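PDB 5FID: elicitor protein Hrip2 from Magnaporthe oryzae, which acts as a protein elicitor of the rice blast fungus, probably a secreted protein that triggers defence responses in plants. Local coordinates for residues Lys55-Gly66 and Tyr78-Phe88; Ile65-Gly76 and Pro126-Thr134. The protein carries 1 engineered substitution. All coordinates share one frame; numbering follows the deposited sequence.

Interaction 1. Residues Lys55-Gly66 and Tyr78-Phe88. Engineered in segment 55-66: Met63 (natural residue Leu).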
# COMPACT_ATOMS: atom_id res chain seq x y z
N LYS A 55 17.29 -14.83 -13.14
CA LYS A 55 18.51 -15.63 -13.15
C LYS A 55 19.16 -15.66 -14.53
O LYS A 55 20.16 -16.36 -14.73
CB LYS A 55 18.22 -17.05 -12.67
CG LYS A 55 17.91 -17.15 -11.19
CD LYS A 55 17.60 -18.60 -10.84
CE LYS A 55 17.14 -18.71 -9.42
NZ LYS A 55 16.73 -20.11 -9.12
N THR A 56 18.59 -14.93 -15.49
CA THR A 56 19.23 -14.79 -16.80
C THR A 56 19.53 -13.33 -17.12
O THR A 56 18.81 -12.42 -16.69
CB THR A 56 18.41 -15.42 -17.96
OG1 THR A 56 17.10 -14.84 -18.00
CG2 THR A 56 18.28 -16.92 -17.76
N LYS A 57 20.58 -13.12 -17.90
CA LYS A 57 20.96 -11.78 -18.31
C LYS A 57 19.92 -11.14 -19.22
O LYS A 57 19.82 -9.92 -19.30
CB LYS A 57 22.32 -11.81 -19.02
CG LYS A 57 23.06 -10.51 -18.90
CD LYS A 57 24.50 -10.62 -19.38
CE LYS A 57 25.25 -9.33 -19.09
NZ LYS A 57 26.68 -9.40 -19.52
N THR A 58 19.12 -11.96 -19.89
CA THR A 58 18.05 -11.43 -20.73
C THR A 58 16.81 -11.04 -19.92
O THR A 58 15.84 -10.54 -20.49
CB THR A 58 17.65 -12.42 -21.83
OG1 THR A 58 17.32 -13.68 -21.24
CG2 THR A 58 18.80 -12.61 -22.81
N LEU A 59 16.85 -11.29 -18.61
CA LEU A 59 15.77 -10.91 -17.69
C LEU A 59 14.45 -11.60 -18.03
O LEU A 59 13.36 -11.02 -17.90
CB LEU A 59 15.59 -9.38 -17.65
CG LEU A 59 16.82 -8.56 -17.26
CD1 LEU A 59 16.53 -7.06 -17.33
CD2 LEU A 59 17.27 -8.93 -15.87
N THR A 60 14.54 -12.86 -18.46
CA THR A 60 13.35 -13.61 -18.86
C THR A 60 12.54 -14.05 -17.64
O THR A 60 13.10 -14.51 -16.65
CB THR A 60 13.73 -14.85 -19.70
OG1 THR A 60 14.32 -14.41 -20.92
CG2 THR A 60 12.49 -15.67 -20.02
N SER A 61 11.22 -13.88 -17.73
CA SER A 61 10.30 -14.24 -16.65
C SER A 61 10.80 -13.77 -15.28
O SER A 61 10.99 -14.59 -14.37
CB SER A 61 10.05 -15.75 -16.64
OG SER A 61 9.45 -16.14 -17.86
N PRO A 62 11.00 -12.45 -15.13
CA PRO A 62 11.62 -11.97 -13.89
C PRO A 62 10.61 -11.72 -12.78
O PRO A 62 9.42 -11.48 -13.01
CB PRO A 62 12.18 -10.62 -14.32
CG PRO A 62 11.13 -10.11 -15.29
CD PRO A 62 10.61 -11.34 -16.01
N MSE A 63 11.11 -11.74 -11.56
CA MSE A 63 10.38 -11.21 -10.44
C MSE A 63 10.57 -9.70 -10.56
O MSE A 63 11.44 -9.26 -11.29
CB MSE A 63 11.00 -11.71 -9.14
CG MSE A 63 10.14 -11.50 -7.93
SE MSE A 63 11.23 -11.78 -6.35
CE MSE A 63 12.42 -10.24 -6.43
N PHE A 64 9.72 -8.91 -9.92
CA PHE A 64 10.00 -7.47 -9.85
C PHE A 64 9.72 -6.82 -8.51
O PHE A 64 8.90 -7.29 -7.71
CB PHE A 64 9.45 -6.67 -11.05
CG PHE A 64 7.99 -6.26 -10.95
CD1 PHE A 64 7.61 -5.19 -10.15
CD2 PHE A 64 7.03 -6.89 -11.74
CE1 PHE A 64 6.27 -4.79 -10.09
CE2 PHE A 64 5.69 -6.49 -11.68
CZ PHE A 64 5.31 -5.44 -10.85
N ILE A 65 10.45 -5.73 -8.26
CA ILE A 65 10.22 -4.90 -7.09
C ILE A 65 9.83 -3.55 -7.63
O ILE A 65 10.59 -2.92 -8.36
CB ILE A 65 11.51 -4.76 -6.26
CG1 ILE A 65 11.94 -6.13 -5.72
CG2 ILE A 65 11.30 -3.76 -5.12
CD1 ILE A 65 13.41 -6.35 -5.75
N GLY A 66 8.63 -3.10 -7.28
CA GLY A 66 8.18 -1.80 -7.76
C GLY A 66 8.19 -0.82 -6.62
O GLY A 66 7.83 -1.17 -5.50
N TYR A 78 5.76 0.27 -2.23
CA TYR A 78 6.63 -0.81 -2.65
C TYR A 78 5.82 -2.08 -2.89
O TYR A 78 4.88 -2.37 -2.15
CB TYR A 78 7.74 -1.08 -1.61
CG TYR A 78 7.19 -1.09 -0.20
CD1 TYR A 78 6.99 0.10 0.48
CD2 TYR A 78 6.87 -2.28 0.43
CE1 TYR A 78 6.46 0.11 1.76
CE2 TYR A 78 6.35 -2.27 1.71
CZ TYR A 78 6.15 -1.07 2.36
OH TYR A 78 5.61 -1.06 3.64
N GLU A 79 6.19 -2.82 -3.93
CA GLU A 79 5.46 -4.01 -4.34
C GLU A 79 6.46 -5.10 -4.68
O GLU A 79 7.41 -4.86 -5.44
CB GLU A 79 4.62 -3.69 -5.57
CG GLU A 79 3.90 -4.89 -6.21
CD GLU A 79 3.07 -4.51 -7.43
OE1 GLU A 79 3.26 -3.39 -7.97
OE2 GLU A 79 2.22 -5.33 -7.86
N LEU A 80 6.26 -6.28 -4.11
CA LEU A 80 7.06 -7.45 -4.46
C LEU A 80 6.20 -8.34 -5.34
O LEU A 80 5.28 -8.99 -4.85
CB LEU A 80 7.49 -8.20 -3.19
CG LEU A 80 8.36 -9.44 -3.41
CD1 LEU A 80 9.69 -9.05 -4.04
CD2 LEU A 80 8.59 -10.17 -2.09
N SER A 81 6.49 -8.37 -6.64
CA SER A 81 5.56 -8.98 -7.60
C SER A 81 6.11 -10.19 -8.34
O SER A 81 7.24 -10.17 -8.82
CB SER A 81 5.13 -7.93 -8.62
OG SER A 81 4.26 -8.50 -9.59
N SER A 82 5.29 -11.24 -8.43
CA SER A 82 5.62 -12.38 -9.28
C SER A 82 4.73 -12.41 -10.53
O SER A 82 4.58 -13.47 -11.15
CB SER A 82 5.46 -13.70 -8.52
OG SER A 82 4.12 -13.90 -8.10
N GLU A 83 4.18 -11.26 -10.91
CA GLU A 83 3.26 -11.17 -12.05
C GLU A 83 3.90 -11.51 -13.39
O GLU A 83 3.21 -11.89 -14.33
CB GLU A 83 2.66 -9.76 -12.16
CG GLU A 83 1.64 -9.41 -11.11
CD GLU A 83 1.35 -7.93 -11.10
OE1 GLU A 83 2.29 -7.14 -10.81
OE2 GLU A 83 0.20 -7.55 -11.40
N TRP A 84 5.22 -11.36 -13.48
CA TRP A 84 5.93 -11.69 -14.72
C TRP A 84 6.80 -12.93 -14.58
O TRP A 84 7.52 -13.29 -15.51
CB TRP A 84 6.82 -10.51 -15.16
CG TRP A 84 6.08 -9.19 -15.25
CD1 TRP A 84 4.74 -9.01 -15.36
CD2 TRP A 84 6.67 -7.88 -15.21
NE1 TRP A 84 4.44 -7.66 -15.41
CE2 TRP A 84 5.61 -6.95 -15.31
CE3 TRP A 84 7.98 -7.41 -15.09
CZ2 TRP A 84 5.83 -5.56 -15.32
CZ3 TRP A 84 8.19 -6.03 -15.10
CH2 TRP A 84 7.12 -5.13 -15.20
N GLY A 85 6.74 -13.56 -13.41
CA GLY A 85 7.56 -14.73 -13.12
C GLY A 85 8.16 -14.66 -11.72
O GLY A 85 8.00 -13.66 -11.03
N ASN A 86 8.82 -15.73 -11.29
CA ASN A 86 9.56 -15.73 -10.03
C ASN A 86 10.54 -16.88 -9.98
O ASN A 86 10.17 -18.01 -9.65
CB ASN A 86 8.65 -15.82 -8.80
CG ASN A 86 9.44 -15.74 -7.50
OD1 ASN A 86 10.65 -15.45 -7.50
ND2 ASN A 86 8.77 -16.00 -6.38
N PRO A 87 11.81 -16.59 -10.31
CA PRO A 87 12.89 -17.59 -10.35
C PRO A 87 13.20 -18.11 -8.96
O PRO A 87 13.87 -19.13 -8.82
CB PRO A 87 14.09 -16.79 -10.87
CG PRO A 87 13.51 -15.60 -11.54
CD PRO A 87 12.27 -15.27 -10.76
N PHE A 88 12.70 -17.39 -7.95
CA PHE A 88 13.05 -17.67 -6.55
C PHE A 88 11.87 -18.22 -5.78
O PHE A 88 11.85 -18.16 -4.55
CB PHE A 88 13.58 -16.40 -5.89
CG PHE A 88 14.51 -15.61 -6.76
CD1 PHE A 88 15.85 -15.97 -6.89
CD2 PHE A 88 14.06 -14.51 -7.46
CE1 PHE A 88 16.71 -15.25 -7.70
CE2 PHE A 88 14.91 -13.78 -8.28
CZ PHE A 88 16.24 -14.15 -8.40
O HOH W 1 14.77 -21.00 -10.75
O HOH W 2 7.18 -10.50 -11.77
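Phe64 faces Ser81, and Gly66 faces Glu79, as hydrogen-bonded pairs of an antiparallel hairpin, with Ile65 and Leu80 as the non-hydrogen-bonded pair between them. The axes of strands 63-66 and 78-81 run 4.7 Å apart at 174°. Two bonds close the Phe64-Ser81 pair, Phe64 N to Ser81 O at 3.0 Å and Ser81 N to Phe64 O at 2.8 Å. Beyond it segment 78-88 turns back through a type I turn, Ser82 to Gly85.

The Phe64 ring is the centre of one face of the hairpin. Its CG stands between the backbone N and the carbonyl carbon (chi1 84°), which swings the ring over the neighbouring strand. Ser81 CB lies over one face of that ring, 3.5 Å from its centroid, in a CH-pi contact. The Trp84 six-membered ring meets it obliquely, planes 41° apart and centroids 4.3 Å apart. On the other face of the hairpin the engineered selenomethionine Met63 bends at its last torsion and sets its methyl CE 3.8 Å from Leu80 CD1; its selenium makes an oblique Met-aromatic contact with Phe88. Farther out, extended Lys55 runs along Pro87 and gives its NZ to Pro87 O, from above the carbonyl plane, and a water bridges the same two atoms.

Ser81 OG donates to Glu83 OE1 at 2.7 Å and accepts from Glu83 N in an ST turn, so two bonds fix the hydroxyl beside the ring. Glu79, also held by Ser115 and by Tyr75 of the second subunit, shares Lys120 with Glu83 through salt bridges, which would probably offset the negative charge gathered here.

Interaction 2. Residues Ile65-Gly76 and Pro126-Thr134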
# COMPACT_ATOMS: atom_id res chain seq x y z
N ILE A 65 10.45 -5.73 -8.26
CA ILE A 65 10.22 -4.90 -7.09
C ILE A 65 9.83 -3.55 -7.63
O ILE A 65 10.59 -2.92 -8.36
CB ILE A 65 11.51 -4.76 -6.26
CG1 ILE A 65 11.94 -6.13 -5.72
CG2 ILE A 65 11.30 -3.76 -5.12
CD1 ILE A 65 13.41 -6.35 -5.75
N GLY A 66 8.63 -3.10 -7.28
CA GLY A 66 8.18 -1.80 -7.76
C GLY A 66 8.19 -0.82 -6.62
O GLY A 66 7.83 -1.17 -5.50
N TYR A 67 8.61 0.42 -6.88
CA TYR A 67 8.52 1.45 -5.86
C TYR A 67 8.12 2.79 -6.47
O TYR A 67 8.38 3.04 -7.63
CB TYR A 67 9.83 1.58 -5.08
CG TYR A 67 10.98 2.15 -5.87
CD1 TYR A 67 11.88 1.32 -6.53
CD2 TYR A 67 11.19 3.52 -5.94
CE1 TYR A 67 12.95 1.84 -7.25
CE2 TYR A 67 12.24 4.05 -6.66
CZ TYR A 67 13.13 3.21 -7.31
OH TYR A 67 14.18 3.75 -8.02
N SER A 68 7.50 3.63 -5.66
CA SER A 68 7.22 5.01 -6.06
C SER A 68 7.01 5.82 -4.78
O SER A 68 6.95 5.25 -3.70
CB SER A 68 5.99 5.08 -6.97
OG SER A 68 4.80 4.87 -6.23
N PHE A 69 6.91 7.14 -4.88
CA PHE A 69 6.62 7.91 -3.67
C PHE A 69 5.82 9.17 -3.93
O PHE A 69 5.83 9.71 -5.04
CB PHE A 69 7.88 8.16 -2.82
CG PHE A 69 8.94 8.98 -3.50
CD1 PHE A 69 9.75 8.42 -4.48
CD2 PHE A 69 9.17 10.29 -3.10
CE1 PHE A 69 10.75 9.18 -5.09
CE2 PHE A 69 10.16 11.05 -3.70
CZ PHE A 69 10.95 10.50 -4.70
N SER A 70 5.09 9.61 -2.91
CA SER A 70 4.19 10.75 -3.05
C SER A 70 4.44 11.75 -1.94
O SER A 70 5.16 11.46 -0.98
CB SER A 70 2.72 10.29 -3.07
OG SER A 70 2.22 9.97 -1.77
N SER A 71 3.88 12.94 -2.08
CA SER A 71 3.83 13.88 -0.97
C SER A 71 2.36 14.14 -0.69
O SER A 71 1.52 14.03 -1.59
CB SER A 71 4.60 15.17 -1.29
OG SER A 71 3.95 15.90 -2.31
N ASN A 72 2.04 14.44 0.56
CA ASN A 72 0.66 14.66 0.99
C ASN A 72 -0.31 13.57 0.51
O ASN A 72 -1.15 13.81 -0.35
CB ASN A 72 0.17 16.03 0.52
CG ASN A 72 1.06 17.16 1.00
OD1 ASN A 72 1.45 17.21 2.17
ND2 ASN A 72 1.39 18.06 0.09
N PRO A 73 -0.20 12.36 1.09
CA PRO A 73 0.68 12.03 2.21
C PRO A 73 2.11 11.71 1.76
O PRO A 73 2.33 11.24 0.63
CB PRO A 73 0.02 10.79 2.80
CG PRO A 73 -0.60 10.11 1.60
CD PRO A 73 -1.05 11.23 0.68
N ASP A 74 3.07 11.97 2.63
CA ASP A 74 4.46 11.67 2.35
C ASP A 74 4.73 10.19 2.56
O ASP A 74 5.30 9.81 3.57
CB ASP A 74 5.36 12.47 3.29
CG ASP A 74 5.31 13.97 3.04
OD1 ASP A 74 6.04 14.69 3.75
OD2 ASP A 74 4.56 14.41 2.14
N TYR A 75 4.31 9.35 1.61
CA TYR A 75 4.49 7.90 1.69
C TYR A 75 5.35 7.39 0.55
O TYR A 75 5.34 7.95 -0.56
CB TYR A 75 3.15 7.17 1.58
CG TYR A 75 2.18 7.34 2.72
CD1 TYR A 75 2.58 7.84 3.96
CD2 TYR A 75 0.85 6.96 2.57
CE1 TYR A 75 1.67 7.97 5.01
CE2 TYR A 75 -0.07 7.09 3.62
CZ TYR A 75 0.35 7.59 4.83
OH TYR A 75 -0.56 7.72 5.86
N GLY A 76 6.06 6.30 0.82
CA GLY A 76 6.75 5.55 -0.22
C GLY A 76 5.97 4.26 -0.41
O GLY A 76 5.47 3.72 0.57
N PRO A 126 5.49 5.70 5.65
CA PRO A 126 5.98 7.08 5.77
C PRO A 126 7.43 7.25 5.33
O PRO A 126 8.29 6.44 5.69
CB PRO A 126 5.89 7.34 7.27
CG PRO A 126 4.74 6.49 7.72
CD PRO A 126 4.83 5.24 6.88
N LEU A 127 7.69 8.31 4.58
CA LEU A 127 9.04 8.61 4.10
C LEU A 127 9.89 9.15 5.24
O LEU A 127 9.34 9.73 6.19
CB LEU A 127 8.97 9.64 2.97
CG LEU A 127 8.22 9.22 1.71
CD1 LEU A 127 8.12 10.38 0.73
CD2 LEU A 127 8.92 8.02 1.07
N PRO A 128 11.22 8.98 5.17
CA PRO A 128 11.96 8.26 4.13
C PRO A 128 12.08 6.77 4.43
O PRO A 128 12.05 6.36 5.60
CB PRO A 128 13.35 8.90 4.18
CG PRO A 128 13.51 9.29 5.60
CD PRO A 128 12.13 9.69 6.09
N ILE A 129 12.18 5.97 3.38
CA ILE A 129 12.37 4.53 3.51
C ILE A 129 13.46 4.11 2.53
O ILE A 129 13.72 4.82 1.56
CB ILE A 129 11.09 3.76 3.16
CG1 ILE A 129 10.66 4.04 1.72
CG2 ILE A 129 9.97 4.12 4.11
CD1 ILE A 129 9.46 3.19 1.25
N ASN A 130 14.10 2.98 2.82
CA ASN A 130 14.87 2.27 1.81
C ASN A 130 14.02 1.06 1.47
O ASN A 130 13.49 0.43 2.37
CB ASN A 130 16.23 1.80 2.36
CG ASN A 130 17.26 2.92 2.47
OD1 ASN A 130 17.18 3.94 1.78
ND2 ASN A 130 18.26 2.71 3.32
N VAL A 131 13.86 0.76 0.18
CA VAL A 131 13.11 -0.43 -0.21
C VAL A 131 14.12 -1.54 -0.44
O VAL A 131 14.91 -1.48 -1.37
CB VAL A 131 12.26 -0.19 -1.47
CG1 VAL A 131 11.58 -1.47 -1.92
CG2 VAL A 131 11.20 0.86 -1.18
N GLU A 132 14.11 -2.54 0.45
CA GLU A 132 15.22 -3.46 0.57
C GLU A 132 14.75 -4.90 0.45
O GLU A 132 13.97 -5.38 1.28
CB GLU A 132 15.92 -3.23 1.91
CG GLU A 132 17.18 -4.04 2.13
CD GLU A 132 17.94 -3.57 3.36
OE1 GLU A 132 17.42 -2.71 4.12
OE2 GLU A 132 19.06 -4.07 3.58
N ALA A 133 15.21 -5.58 -0.60
CA ALA A 133 14.82 -6.95 -0.86
C ALA A 133 16.00 -7.87 -0.61
O ALA A 133 17.14 -7.52 -0.91
CB ALA A 133 14.35 -7.10 -2.30
N THR A 134 15.72 -9.05 -0.06
CA THR A 134 16.73 -10.10 0.09
C THR A 134 16.26 -11.37 -0.61
O THR A 134 15.22 -11.92 -0.25
CB THR A 134 17.00 -10.42 1.57
OG1 THR A 134 17.55 -9.27 2.23
CG2 THR A 134 18.00 -11.57 1.69
O HOH W 3 6.93 10.89 6.39
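Leu127 lies across Phe69 at about a right angle, its CD1 4.0 Å from Phe69 CD2. With CG anti to its carbonyl carbon (chi1 -63°), the leucine sends its two methyls into the turn that joins strands 63-69 and 75-81. CD1 approaches Ser70 O, whereas CD2 presses on the backbone of Gly76, 3.3 Å from Gly76 N. Gly76 has no side chain, and a CB there would collide with Leu127 CD2 and with Ile129 CD1, the methyl that rests on Gly76 CA; glycine is what lets both branched side chains come down on the strand.

The backbone of Leu127 is tied to the same turn: its N donates to Asp74 O at 3.0 Å, from a direction tilted 30° out of the carbonyl plane. Asp74 is the centre of an inverse gamma turn, and its OD2 accepts from Asn72 N. Pro126 pairs with Tyr75 as a non-hydrogen-bonded antiparallel pair, and its CA meets the tyrosine ring obliquely. Within the turn, Pro73 CB sits over the centre of one face of the Tyr75 ring.

Deeper in, the contact becomes wholly apolar. Val131 and Ile65 overlap alongside from facing sheets, their side chains running antiparallel, with Val131 CG1 3.9 Å from Ile65 CG2, while Val131 CG2 reaches Tyr67 CB. Ile65 CD1 ends 3.7 Å from Ala133 CB.

Pro126 ends strand 123-126 of the hairpin's own sheet, but strands 65-69 and 131-134 belong to different sheets, their axes 9.1 Å apart, so the inner side chains fill the layer between two sheets of a beta sandwich. Leu95 of strand 93-96 and Tyr78 of strand 75-81 close round Val131, and Tyr75 OH reaches Glu79 of the second subunit.

Strands 63-69 and 75-81 serve both interactions, which share Ile65 and Gly66. Interaction 1 joins the two strands edge to edge within one sheet through backbone bonds, and continues outward into partly exposed turns with aromatic and charged groups. Interaction 2 pairs the hairpin with the end of strand 123-126 in the same sheet and, farther in, sets it against strand 131-135 of the other: its inner end is buried aliphatic packing, with a single direct backbone hydrogen bond near the outer, more exposed turn. Their centres lie 19 Å apart, on opposite sides of the chain's centre, yet they touch where Tyr78 packs on Val131 and Ile129. Both also approach the subunit interface, through Glu79 and Tyr75.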